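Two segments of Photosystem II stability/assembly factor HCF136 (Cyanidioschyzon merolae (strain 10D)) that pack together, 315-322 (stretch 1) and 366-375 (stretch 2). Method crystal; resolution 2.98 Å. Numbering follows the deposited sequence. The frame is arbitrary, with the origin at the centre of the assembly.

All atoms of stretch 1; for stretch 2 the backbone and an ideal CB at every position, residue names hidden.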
# COMPACT_ATOMS: atom_id res chain seq x y z
N SER A 315 6.50 6.64 -9.76
CA SER A 315 5.62 7.25 -8.77
C SER A 315 5.03 6.25 -7.79
O SER A 315 4.90 6.56 -6.60
CB SER A 315 4.46 7.98 -9.45
OG SER A 315 4.90 8.56 -10.66
N ALA A 316 4.69 5.05 -8.24
CA ALA A 316 4.06 4.04 -7.41
C ALA A 316 4.61 2.67 -7.78
O ALA A 316 5.19 2.48 -8.85
CB ALA A 316 2.54 4.06 -7.55
N ILE A 317 4.45 1.72 -6.86
CA ILE A 317 4.97 0.37 -7.08
C ILE A 317 4.31 -0.59 -6.10
O ILE A 317 3.87 -0.20 -5.01
CB ILE A 317 6.51 0.36 -6.95
CG1 ILE A 317 7.08 -0.97 -7.45
CG2 ILE A 317 6.94 0.64 -5.51
CD1 ILE A 317 8.54 -0.89 -7.88
N GLY A 318 4.21 -1.86 -6.50
CA GLY A 318 3.60 -2.88 -5.67
C GLY A 318 3.67 -4.22 -6.36
O GLY A 318 4.21 -4.35 -7.47
N PHE A 319 3.10 -5.23 -5.70
CA PHE A 319 3.09 -6.59 -6.22
C PHE A 319 1.76 -6.90 -6.90
O PHE A 319 0.71 -6.38 -6.51
CB PHE A 319 3.34 -7.61 -5.10
CG PHE A 319 4.68 -7.47 -4.43
CD1 PHE A 319 4.80 -6.93 -3.16
CD2 PHE A 319 5.83 -7.86 -5.09
CE1 PHE A 319 6.04 -6.81 -2.55
CE2 PHE A 319 7.07 -7.75 -4.49
CZ PHE A 319 7.18 -7.22 -3.22
N ILE A 320 1.82 -7.75 -7.92
CA ILE A 320 0.61 -8.18 -8.63
C ILE A 320 -0.19 -9.11 -7.72
O ILE A 320 0.27 -10.20 -7.37
CB ILE A 320 0.96 -8.85 -9.96
CG1 ILE A 320 1.27 -7.79 -11.02
CG2 ILE A 320 -0.18 -9.75 -10.43
CD1 ILE A 320 2.19 -8.27 -12.12
N GLN A 321 -1.40 -8.67 -7.37
CA GLN A 321 -2.26 -9.33 -6.37
C GLN A 321 -1.44 -9.90 -5.22
O GLN A 321 -1.54 -11.07 -4.86
CB GLN A 321 -3.18 -10.38 -7.02
CG GLN A 321 -2.59 -11.28 -8.08
CD GLN A 321 -3.64 -12.16 -8.74
OE1 GLN A 321 -4.74 -12.32 -8.21
NE2 GLN A 321 -3.32 -12.71 -9.90
N ASN A 322 -0.60 -9.02 -4.65
CA ASN A 322 0.09 -9.25 -3.39
C ASN A 322 0.97 -10.51 -3.41
O ASN A 322 1.11 -11.20 -2.41
CB ASN A 322 -0.90 -9.32 -2.23
CG ASN A 322 -1.83 -8.13 -2.19
OD1 ASN A 322 -1.45 -7.01 -2.52
ND2 ASN A 322 -3.08 -8.37 -1.79
N UNK A 366 -0.82 7.77 -12.98
CA UNK A 366 -1.48 6.68 -12.27
C UNK A 366 -1.15 6.82 -10.79
O UNK A 366 -0.04 7.22 -10.43
CB UNK A 366 -1.05 5.32 -12.81
N UNK A 367 -2.12 6.53 -9.93
CA UNK A 367 -1.90 6.65 -8.49
C UNK A 367 -1.87 5.32 -7.76
O UNK A 367 -1.17 5.21 -6.74
CB UNK A 367 -2.99 7.53 -7.88
N UNK A 368 -2.59 4.31 -8.24
CA UNK A 368 -2.50 2.97 -7.67
C UNK A 368 -3.14 1.98 -8.64
O UNK A 368 -4.05 2.33 -9.40
CB UNK A 368 -3.18 2.91 -6.30
N UNK A 369 -2.64 0.74 -8.60
CA UNK A 369 -3.09 -0.34 -9.47
C UNK A 369 -3.40 -1.55 -8.60
O UNK A 369 -2.65 -1.87 -7.67
CB UNK A 369 -2.04 -0.68 -10.53
N UNK A 370 -4.52 -2.22 -8.88
CA UNK A 370 -4.96 -3.37 -8.10
C UNK A 370 -5.59 -4.41 -9.01
O UNK A 370 -6.37 -4.07 -9.90
CB UNK A 370 -5.95 -2.94 -7.01
N UNK A 371 -5.23 -5.67 -8.78
CA UNK A 371 -5.78 -6.79 -9.55
C UNK A 371 -6.91 -7.45 -8.78
O UNK A 371 -6.81 -7.69 -7.57
CB UNK A 371 -4.69 -7.81 -9.88
N UNK A 372 -7.99 -7.77 -9.50
CA UNK A 372 -9.06 -8.60 -8.95
C UNK A 372 -8.77 -10.08 -9.18
O UNK A 372 -9.03 -10.91 -8.30
CB UNK A 372 -10.40 -8.22 -9.57
N UNK A 373 -8.24 -10.41 -10.35
CA UNK A 373 -7.71 -11.74 -10.64
C UNK A 373 -6.61 -11.56 -11.69
O UNK A 373 -6.09 -10.46 -11.88
CB UNK A 373 -8.80 -12.69 -11.13
N UNK A 374 -6.25 -12.66 -12.35
CA UNK A 374 -5.22 -12.59 -13.38
C UNK A 374 -5.58 -11.59 -14.48
O UNK A 374 -4.71 -10.87 -14.98
CB UNK A 374 -4.99 -13.98 -13.99
N UNK A 375 -6.85 -11.54 -14.89
CA UNK A 375 -7.24 -10.80 -16.08
C UNK A 375 -7.88 -9.45 -15.83
O UNK A 375 -7.78 -8.57 -16.69
CB UNK A 375 -8.21 -11.65 -16.90

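The two stretches run in nearly the same direction, 24° apart, yet no clear hydrogen bond links them; the contact is concentrated at the C-terminal end of stretch 1.

At position 366 the CB points sideways, and nothing of stretch 1 lies within 5.5 Å of it. The extended backbone angles favour a beta-branched residue without demanding one. The residue is Ile-366, whose end leads away from stretch 1.

Position 367 turns its CB away, so apolar and polar side chains alike would fit as far as stretch 1 is concerned. What it offers stretch 1 is backbone: the CB of Ala-316 lies 4.0 Å from the carbonyl O of Leu-367, the deposited residue, whose side chain stays clear of stretch 1.

From position 368 through 370 the CB atoms point sideways, and no atom of stretch 1 comes within 5.5 Å of their ideal positions, so small, branched or polar residues would all be acceptable. Position 368 is Asp-368, whose OD2 accepts a weak hydrogen bond, 2.7 Å long, from the backbone N of position 369. Nearest to 369 is Gly-318, which has no side chain to reach across; the extended angles suit a beta-branched residue, and it is Val-369. Position 370 makes no demand, and even a small side chain will do; it is Ala-370. Neither touches stretch 1.

Position 371 points its CB toward stretch 1, with the ideal CB 4.1 Å from the CB of Gln-321 and 4.9 Å from CG2 of Ile-320. The branched aliphatic side chain of Ile-320 offers an apolar surface, so a large hydrophobic residue is expected: leucine, isoleucine, methionine or an aromatic. It is Phe-371, with chi1 in the m well. Ile-320 lies over one face of the ring: its CG2 is 4.0 Å from the ring centroid and 18° off the normal, a CH-pi contact, while its CG1 comes within 3.8 Å of CZ of Phe-371.

Position 372 points away, and a polar residue would be at ease; it is Gln-372, bonded through NE2 elsewhere in the structure.

Position 373 also points away, although its ideal CB is 5.0 Å from OE1 of Gln-321. That leaves room for many polar types. In Asp-373 the backbone makes the approach, with CA 3.9 Å from OE1 of Gln-321.

At position 374 the CB again points away, but the ideal CB is 4.6 Å from NE2 of Gln-321, an amide donor. A short acceptor such as aspartate or asparagine could bend back to it. Asp-374 does so, placing OD1 2.9 Å from NE2 of Gln-321.

Position 375 is out of reach, so stretch 1 sets no preference; it is Arg-375.

Stretch 2 366-375: ILDVAFQDDR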
# COMPACT_ATOMS: atom_id res chain seq x y z
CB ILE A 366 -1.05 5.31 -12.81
CG1 ILE A 366 -1.22 5.22 -14.33
CG2 ILE A 366 -1.83 4.19 -12.12
CD1 ILE A 366 -2.65 5.36 -14.80
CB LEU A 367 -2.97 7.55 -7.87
CG LEU A 367 -3.05 8.95 -8.50
CD1 LEU A 367 -4.33 9.67 -8.12
CD2 LEU A 367 -1.83 9.78 -8.13
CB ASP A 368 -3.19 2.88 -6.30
CG ASP A 368 -3.14 1.48 -5.71
OD1 ASP A 368 -4.08 1.10 -4.99
OD2 ASP A 368 -2.15 0.76 -5.97
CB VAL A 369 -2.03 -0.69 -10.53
CG1 VAL A 369 -2.41 -1.97 -11.27
CG2 VAL A 369 -1.86 0.46 -11.50
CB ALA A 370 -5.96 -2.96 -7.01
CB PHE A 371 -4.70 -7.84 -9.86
CG PHE A 371 -3.68 -7.40 -10.88
CD1 PHE A 371 -3.04 -6.18 -10.78
CD2 PHE A 371 -3.39 -8.21 -11.97
CE1 PHE A 371 -2.10 -5.78 -11.72
CE2 PHE A 371 -2.46 -7.82 -12.92
CZ PHE A 371 -1.82 -6.60 -12.80
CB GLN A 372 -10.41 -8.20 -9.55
CG GLN A 372 -11.48 -9.28 -9.56
CD GLN A 372 -12.71 -8.84 -10.34
OE1 GLN A 372 -12.61 -8.06 -11.28
NE2 GLN A 372 -13.87 -9.34 -9.93
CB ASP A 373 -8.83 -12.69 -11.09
CG ASP A 373 -9.49 -12.25 -12.38
OD1 ASP A 373 -9.61 -11.03 -12.60
OD2 ASP A 373 -9.89 -13.12 -13.18
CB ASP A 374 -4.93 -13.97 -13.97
CG ASP A 374 -4.01 -14.81 -13.08
OD1 ASP A 374 -3.20 -14.22 -12.33
OD2 ASP A 374 -4.08 -16.05 -13.15
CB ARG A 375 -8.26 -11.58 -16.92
CG ARG A 375 -7.81 -12.77 -17.72
CD ARG A 375 -9.08 -13.30 -18.36
NE ARG A 375 -9.76 -12.22 -19.07
CZ ARG A 375 -11.01 -12.26 -19.52
NH1 ARG A 375 -11.73 -13.37 -19.42
NH2 ARG A 375 -11.53 -11.21 -20.14
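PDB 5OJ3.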